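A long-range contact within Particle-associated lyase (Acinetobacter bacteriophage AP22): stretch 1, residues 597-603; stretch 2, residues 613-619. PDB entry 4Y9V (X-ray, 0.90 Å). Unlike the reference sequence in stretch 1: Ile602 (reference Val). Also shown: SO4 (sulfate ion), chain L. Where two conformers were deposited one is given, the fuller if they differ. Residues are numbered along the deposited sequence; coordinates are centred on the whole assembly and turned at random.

Stretch 1 597-603: QVRPAIL
Stretch 2, residues 613-619: TFNLYWE

Two extended strands, 597-603 and 613-619, pack mainly through side chains: their axes approach to 7.2 Å, their N-to-C directions differ by 135°, and no hydrogen bond crosses between them. Register is set at Pro600 and Leu616, whose CA atoms lie 6.4 Å apart. Strand alternation turns Val598, Pro600 and Ile602 toward Phe614, Leu616 and Trp618; the two stretches bury 330 Å², most of it on these six residues.

At the centre, Pro600 (phi/psi -61/148, C-gamma exo) has a ring that restricts phi and offers a compact apolar surface; its CB meets Leu616 CB at 3.9 Å and its CG meets Trp618 CB at 3.9 Å. Leu616, m at chi1 and t at chi2, spreads its methyls: CD1 lies 3.8 Å from Ala601 CA and CD2 3.7 Å from Ile602 CD1. Ile602, which differs from the reference Val, is m,m, and its CG1 lies 3.7 Å from Phe614 CE1.

Both aromatics take p at chi1, placing CG opposite HA, over its own backbone; chi2, 89° for Phe614 and -86° for Trp618, turns each ring roughly perpendicular to the CA-CB-CG plane. So placed, Phe614 offers Ile602 its edge, and Val598, m, lays CG2 over one indole face, 4.0 Å from Trp618 CD2.

Arg599 and Tyr617 point away; Arg599, t,t,t, donates from NH2 to sulfate O4 at 3.1 Å.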

ATOM      1  N   GLN A 597     -23.677  30.656   8.526  1.00  6.56           N
ATOM      2  CA  GLN A 597     -23.672  31.550   9.690  1.00  6.43           C
ATOM      3  C   GLN A 597     -24.363  30.882  10.870  1.00  6.18           C
ATOM      4  O   GLN A 597     -25.343  30.147  10.734  1.00  6.47           O
ATOM      5  CB  GLN A 597     -24.434  32.856   9.410  1.00  6.86           C
ATOM      6  CG  GLN A 597     -23.751  33.704   8.342  1.00  8.04           C
ATOM      7  CD  GLN A 597     -24.478  35.003   8.141  1.00 10.81           C
ATOM      8  OE1 GLN A 597     -25.699  35.081   8.214  1.00 13.33           O
ATOM      9  NE2 GLN A 597     -23.681  36.051   7.888  1.00 13.92           N
ATOM     10  N   VAL A 598     -23.832  31.225  12.062  1.00  5.91           N
ATOM     11  CA  VAL A 598     -24.501  30.954  13.334  1.00  5.83           C
ATOM     12  C   VAL A 598     -24.461  32.223  14.174  1.00  5.71           C
ATOM     13  O   VAL A 598     -23.686  33.150  13.861  1.00  6.33           O
ATOM     14  CB  VAL A 598     -23.899  29.763  14.091  1.00  6.67           C
ATOM     15  CG1 VAL A 598     -23.985  28.481  13.241  1.00  7.78           C
ATOM     16  CG2 VAL A 598     -22.467  30.006  14.521  1.00  7.60           C
ATOM     17  N   ARG A 599     -25.219  32.279  15.246  1.00  5.85           N
ATOM     18  CA  ARG A 599     -25.226  33.472  16.095  1.00  5.90           C
ATOM     19  C   ARG A 599     -25.621  33.119  17.500  1.00  5.87           C
ATOM     20  O   ARG A 599     -26.785  33.295  17.932  1.00  5.93           O
ATOM     21  CB  ARG A 599     -26.117  34.588  15.517  1.00  6.27           C
ATOM     22  CG  ARG A 599     -25.843  35.908  16.236  1.00  6.36           C
ATOM     23  CD  ARG A 599     -26.757  37.038  15.709  1.00  7.73           C
ATOM     24  NE  ARG A 599     -26.332  38.281  16.323  1.00  7.33           N
ATOM     25  CZ  ARG A 599     -26.913  39.458  16.085  1.00  7.69           C
ATOM     26  NH1 ARG A 599     -27.978  39.549  15.339  1.00  9.17           N
ATOM     27  NH2 ARG A 599     -26.395  40.529  16.630  1.00  9.10           N
ATOM     28  N   PRO A 600     -24.674  32.623  18.309  1.00  6.36           N
ATOM     29  CA  PRO A 600     -24.984  32.291  19.699  1.00  6.71           C
ATOM     30  C   PRO A 600     -25.451  33.532  20.477  1.00  6.17           C
ATOM     31  O   PRO A 600     -24.993  34.634  20.231  1.00  6.95           O
ATOM     32  CB  PRO A 600     -23.617  31.828  20.221  1.00  9.62           C
ATOM     33  CG  PRO A 600     -22.810  31.538  19.068  1.00 11.17           C
ATOM     34  CD  PRO A 600     -23.267  32.355  17.957  1.00  7.16           C
ATOM     35  N   ALA A 601     -26.343  33.271  21.428  1.00  6.07           N
ATOM     36  CA  ALA A 601     -26.866  34.340  22.282  1.00  5.94           C
ATOM     37  C   ALA A 601     -27.317  33.758  23.604  1.00  5.98           C
ATOM     38  O   ALA A 601     -27.526  32.559  23.742  1.00  6.39           O
ATOM     39  CB  ALA A 601     -28.034  35.041  21.571  1.00  6.67           C
ATOM     40  N   ILE A 602     -27.536  34.669  24.559  1.00  6.06           N
ATOM     41  CA  ILE A 602     -28.241  34.389  25.789  1.00  6.58           C
ATOM     42  C   ILE A 602     -29.554  35.152  25.792  1.00  6.29           C
ATOM     43  O   ILE A 602     -29.591  36.345  25.457  1.00  7.13           O
ATOM     44  CB  ILE A 602     -27.395  34.922  27.019  1.00  9.38           C
ATOM     45  CG1 ILE A 602     -26.138  34.124  27.170  1.00 11.22           C
ATOM     46  CG2 ILE A 602     -28.236  34.932  28.287  1.00  8.83           C
ATOM     47  CD1 ILE A 602     -26.550  32.708  27.124  1.00 28.20           C
ATOM     48  N   LEU A 603     -30.609  34.467  26.219  1.00  6.11           N
ATOM     49  CA  LEU A 603     -31.894  35.094  26.558  1.00  6.43           C
ATOM     50  C   LEU A 603     -31.966  35.156  28.095  1.00  6.48           C
ATOM     51  O   LEU A 603     -31.819  34.127  28.769  1.00  7.48           O
ATOM     52  CB  LEU A 603     -33.061  34.331  25.996  1.00  6.59           C
ATOM     53  CG  LEU A 603     -33.112  34.227  24.464  1.00  7.09           C
ATOM     54  CD1 LEU A 603     -34.270  33.385  24.020  1.00  7.70           C
ATOM     55  CD2 LEU A 603     -33.188  35.575  23.805  1.00  9.98           C
ATOM     56  N   THR A 613     -18.853  39.658  31.592  1.00  7.19           N
ATOM     57  CA  THR A 613     -18.139  39.102  30.444  1.00  6.62           C
ATOM     58  C   THR A 613     -18.014  37.598  30.618  1.00  6.31           C
ATOM     59  O   THR A 613     -17.607  37.108  31.701  1.00  7.08           O
ATOM     60  CB  THR A 613     -16.745  39.762  30.303  1.00  6.61           C
ATOM     61  OG1 THR A 613     -16.911  41.168  30.131  1.00  7.41           O
ATOM     62  CG2 THR A 613     -15.969  39.183  29.147  1.00  7.59           C
ATOM     63  N   PHE A 614     -18.364  36.839  29.573  1.00  6.06           N
ATOM     64  CA  PHE A 614     -18.384  35.377  29.653  1.00  6.17           C
ATOM     65  C   PHE A 614     -18.323  34.820  28.246  1.00  5.58           C
ATOM     66  O   PHE A 614     -18.370  35.566  27.267  1.00  6.67           O
ATOM     67  CB  PHE A 614     -19.589  34.895  30.472  1.00  6.93           C
ATOM     68  CG  PHE A 614     -20.923  35.399  29.897  1.00  7.03           C
ATOM     69  CD1 PHE A 614     -21.583  34.667  28.943  1.00  8.23           C
ATOM     70  CD2 PHE A 614     -21.453  36.588  30.343  1.00  7.77           C
ATOM     71  CE1 PHE A 614     -22.777  35.148  28.413  1.00  9.60           C
ATOM     72  CE2 PHE A 614     -22.641  37.065  29.822  1.00  8.71           C
ATOM     73  CZ  PHE A 614     -23.304  36.336  28.855  1.00  9.00           C
ATOM     74  N   ASN A 615     -18.232  33.504  28.145  1.00  5.31           N
ATOM     75  CA  ASN A 615     -18.138  32.840  26.841  1.00  5.19           C
ATOM     76  C   ASN A 615     -19.455  32.241  26.380  1.00  4.91           C
ATOM     77  O   ASN A 615     -20.212  31.650  27.162  1.00  5.43           O
ATOM     78  CB  ASN A 615     -17.113  31.716  26.921  1.00  5.27           C
ATOM     79  CG  ASN A 615     -15.685  32.218  26.894  1.00  5.29           C
ATOM     80  OD1 ASN A 615     -15.377  33.199  26.225  1.00  6.27           O
ATOM     81  ND2 ASN A 615     -14.826  31.494  27.618  1.00  6.11           N
ATOM     82  N   LEU A 616     -19.653  32.322  25.070  1.00  4.94           N
ATOM     83  CA  LEU A 616     -20.604  31.506  24.347  1.00  5.18           C
ATOM     84  C   LEU A 616     -19.803  30.551  23.450  1.00  5.22           C
ATOM     85  O   LEU A 616     -18.825  30.929  22.843  1.00  7.71           O
ATOM     86  CB  LEU A 616     -21.591  32.332  23.521  1.00  5.64           C
ATOM     87  CG  LEU A 616     -22.577  33.109  24.359  1.00  7.71           C
ATOM     88  CD1 LEU A 616     -23.335  34.121  23.556  1.00  7.89           C
ATOM     89  CD2 LEU A 616     -23.619  32.105  24.935  1.00 19.07           C
ATOM     90  N   TYR A 617     -20.275  29.316  23.388  1.00  5.13           N
ATOM     91  CA  TYR A 617     -19.669  28.264  22.594  1.00  5.32           C
ATOM     92  C   TYR A 617     -20.685  27.771  21.589  1.00  5.24           C
ATOM     93  O   TYR A 617     -21.895  27.770  21.847  1.00  6.06           O
ATOM     94  CB  TYR A 617     -19.224  27.107  23.475  1.00  5.53           C
ATOM     95  CG  TYR A 617     -18.232  27.495  24.522  1.00  5.56           C
ATOM     96  CD1 TYR A 617     -16.883  27.551  24.217  1.00  5.49           C
ATOM     97  CD2 TYR A 617     -18.616  27.798  25.831  1.00  5.99           C
ATOM     98  CE1 TYR A 617     -15.934  27.898  25.172  1.00  5.64           C
ATOM     99  CE2 TYR A 617     -17.678  28.125  26.794  1.00  6.04           C
ATOM    100  CZ  TYR A 617     -16.330  28.155  26.482  1.00  5.65           C
ATOM    101  OH  TYR A 617     -15.446  28.457  27.472  1.00  6.10           O
ATOM    102  N   TRP A 618     -20.200  27.271  20.449  1.00  5.45           N
ATOM    103  CA  TRP A 618     -21.073  26.769  19.422  1.00  5.61           C
ATOM    104  C   TRP A 618     -20.404  25.598  18.701  1.00  5.09           C
ATOM    105  O   TRP A 618     -19.178  25.511  18.620  1.00  5.24           O
ATOM    106  CB  TRP A 618     -21.475  27.890  18.410  1.00  6.24           C
ATOM    107  CG  TRP A 618     -20.269  28.472  17.719  1.00  6.26           C
ATOM    108  CD1 TRP A 618     -19.455  29.479  18.154  1.00  6.47           C
ATOM    109  CD2 TRP A 618     -19.691  27.993  16.509  1.00  6.14           C
ATOM    110  NE1 TRP A 618     -18.417  29.682  17.299  1.00  7.12           N
ATOM    111  CE2 TRP A 618     -18.547  28.769  16.256  1.00  6.53           C
ATOM    112  CE3 TRP A 618     -20.024  26.989  15.568  1.00  6.30           C
ATOM    113  CZ2 TRP A 618     -17.731  28.571  15.131  1.00  7.58           C
ATOM    114  CZ3 TRP A 618     -19.211  26.795  14.481  1.00  7.34           C
ATOM    115  CH2 TRP A 618     -18.087  27.584  14.248  1.00  8.05           C
ATOM    116  N   GLU A 619     -21.268  24.756  18.139  0.60  5.42           N
ATOM    117  CA  GLU A 619     -20.857  23.669  17.270  0.60  5.02           C
ATOM    118  C   GLU A 619     -21.877  23.521  16.154  0.60  5.01           C
ATOM    119  O   GLU A 619     -23.081  23.575  16.423  0.60  6.99           O
ATOM    120  CB  GLU A 619     -20.753  22.353  18.062  0.60  6.40           C
ATOM    121  CG  GLU A 619     -20.177  21.219  17.236  0.60  8.62           C
ATOM    122  CD  GLU A 619     -19.905  20.000  18.040  0.60 13.02           C
ATOM    123  OE1 GLU A 619     -20.425  18.944  17.538  0.60 21.72           O
ATOM    124  OE2 GLU A 619     -19.265  20.058  19.098  0.60 21.37           O
TER
HETATM  125  S   SO4 L 810     -26.955  43.454  18.915  0.75 10.27           S
HETATM  126  O1  SO4 L 810     -27.471  44.741  19.465  0.67 11.12           O
HETATM  127  O2  SO4 L 810     -27.371  42.329  19.802  0.90 11.10           O
HETATM  128  O3  SO4 L 810     -25.455  43.514  18.884  0.81 12.18           O
HETATM  129  O4  SO4 L 810     -27.481  43.268  17.509  0.81 11.44           O